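Local coordinates for protein transcriptional regulator, GntR family (PDB 3IHU) that probably binds DNA and regulates transcription as a GntR-family regulator with a winged helix-turn-helix domain and an FCD domain, at residues Ala17-Thr20 with Val21-Ile25. Residues are numbered along the deposited sequence; the frame is centred on the assembly and turned at random.
Sequences ASDT and VFFGI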
loop_
_atom_site.group_PDB
_atom_site.type_symbol
_atom_site.label_atom_id
_atom_site.label_comp_id
_atom_site.label_asym_id
_atom_site.label_seq_id
_atom_site.Cartn_x
_atom_site.Cartn_y
_atom_site.Cartn_z
ATOM N N ALA A 17 -5.045 -8.053 -18.386
ATOM C CA ALA A 17 -6.097 -8.765 -17.651
ATOM C C ALA A 17 -5.568 -9.290 -16.304
ATOM O O ALA A 17 -6.297 -9.288 -15.298
ATOM C CB ALA A 17 -6.704 -9.909 -18.499
ATOM N N SER A 18 -4.300 -9.717 -16.289
ATOM C CA SER A 18 -3.620 -10.241 -15.084
ATOM C C SER A 18 -3.502 -9.190 -14.008
ATOM O O SER A 18 -3.670 -9.483 -12.798
ATOM C CB SER A 18 -2.210 -10.739 -15.460
ATOM O OG SER A 18 -1.430 -11.103 -14.332
ATOM N N ASP A 19 -3.190 -7.966 -14.436
ATOM C CA ASP A 19 -3.103 -6.834 -13.536
ATOM C C ASP A 19 -4.395 -6.572 -12.760
ATOM O O ASP A 19 -4.337 -6.172 -11.601
ATOM C CB ASP A 19 -2.736 -5.551 -14.295
ATOM C CG ASP A 19 -1.255 -5.500 -14.717
ATOM O OD1 ASP A 19 -0.457 -6.421 -14.369
ATOM O OD2 ASP A 19 -0.895 -4.530 -15.429
ATOM N N THR A 20 -5.541 -6.795 -13.380
ATOM C CA THR A 20 -6.806 -6.475 -12.748
ATOM C C THR A 20 -7.061 -7.403 -11.563
ATOM O O THR A 20 -7.617 -6.984 -10.561
ATOM C CB THR A 20 -8.030 -6.559 -13.700
ATOM O OG1 THR A 20 -8.425 -7.919 -13.842
ATOM C CG2 THR A 20 -7.780 -5.924 -15.082
ATOM N N VAL A 21 -6.630 -8.656 -11.662
ATOM C CA VAL A 21 -6.665 -9.574 -10.504
ATOM C C VAL A 21 -5.554 -9.273 -9.480
ATOM O O VAL A 21 -5.756 -9.323 -8.237
ATOM C CB VAL A 21 -6.564 -11.033 -10.977
ATOM C CG1 VAL A 21 -6.654 -11.975 -9.811
ATOM C CG2 VAL A 21 -7.651 -11.327 -12.031
ATOM N N PHE A 22 -4.364 -9.007 -9.980
ATOM C CA PHE A 22 -3.223 -8.718 -9.100
ATOM C C PHE A 22 -3.513 -7.495 -8.227
ATOM O O PHE A 22 -3.441 -7.563 -6.994
ATOM C CB PHE A 22 -1.981 -8.478 -9.934
ATOM C CG PHE A 22 -0.734 -8.197 -9.134
ATOM C CD1 PHE A 22 -0.039 -9.218 -8.519
ATOM C CD2 PHE A 22 -0.226 -6.906 -9.057
ATOM C CE1 PHE A 22 1.136 -8.963 -7.820
ATOM C CE2 PHE A 22 0.954 -6.652 -8.344
ATOM C CZ PHE A 22 1.618 -7.686 -7.733
ATOM N N PHE A 23 -3.910 -6.406 -8.861
ATOM C CA PHE A 23 -4.210 -5.191 -8.122
ATOM C C PHE A 23 -5.561 -5.242 -7.405
ATOM O O PHE A 23 -5.709 -4.659 -6.320
ATOM C CB PHE A 23 -4.075 -3.975 -9.033
ATOM C CG PHE A 23 -2.654 -3.720 -9.451
ATOM C CD1 PHE A 23 -1.702 -3.296 -8.505
ATOM C CD2 PHE A 23 -2.251 -3.906 -10.764
ATOM C CE1 PHE A 23 -0.370 -3.060 -8.880
ATOM C CE2 PHE A 23 -0.923 -3.685 -11.139
ATOM C CZ PHE A 23 0.014 -3.258 -10.197
ATOM N N GLY A 24 -6.527 -5.946 -7.990
ATOM C CA GLY A 24 -7.815 -6.152 -7.361
ATOM C C GLY A 24 -7.768 -6.859 -6.021
ATOM O O GLY A 24 -8.520 -6.495 -5.092
ATOM N N ILE A 25 -6.901 -7.873 -5.889
ATOM C CA ILE A 25 -6.828 -8.598 -4.627
ATOM C C ILE A 25 -6.060 -7.754 -3.605
ATOM O O ILE A 25 -6.399 -7.701 -2.439
ATOM C CB ILE A 25 -6.231 -9.989 -4.801
ATOM C CG1 ILE A 25 -7.263 -10.908 -5.489
ATOM C CG2 ILE A 25 -5.804 -10.557 -3.458
ATOM C CD1 ILE A 25 -6.648 -12.192 -6.035
#
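Asp19 and Phe23, one helical turn apart, run side by side in the same direction, the carboxylate plane turned 74° from the ring. Asp19 CB lies 3.9 Å from Phe23 CD2, and Asp19 CG is 4.0 Å from Phe23 CE2, so the aspartate lies along one flank of the ring. With both CG atoms beside their own backbone N (chi1 -75° in Asp19), the two chains, already brought together by the helical turn, leave in the same direction. The turn beneath is closed by Phe23 N to Asp19 O at 2.8 Å and nearly straight (170°), and by Phe22 N to Ser18 O at 2.9 Å; Gly24 N reaches Thr20 O less directly, from above the carbonyl plane. Phe22 CD2 stands 3.7 Å over the centre of the Phe23 ring. On another side of the helix, Thr20 turns OG1 back to Ala17 O (2.9 Å), a carbonyl that also accepts from Thr20 N, while Val21 CG2 rests 3.9 Å from Thr20 OG1. In this first helix of the winged helix-turn-helix domain, Arg62 of helix 53-65 forms a salt bridge with Asp19 OD1, a hydrogen bond with Ser18 OG and a cation-pi contact with Phe22. Val21 and Ile25 pack on Ala59 and Leu63, respectively, of helix 53-65, and both on Phe49 of helix 42-49.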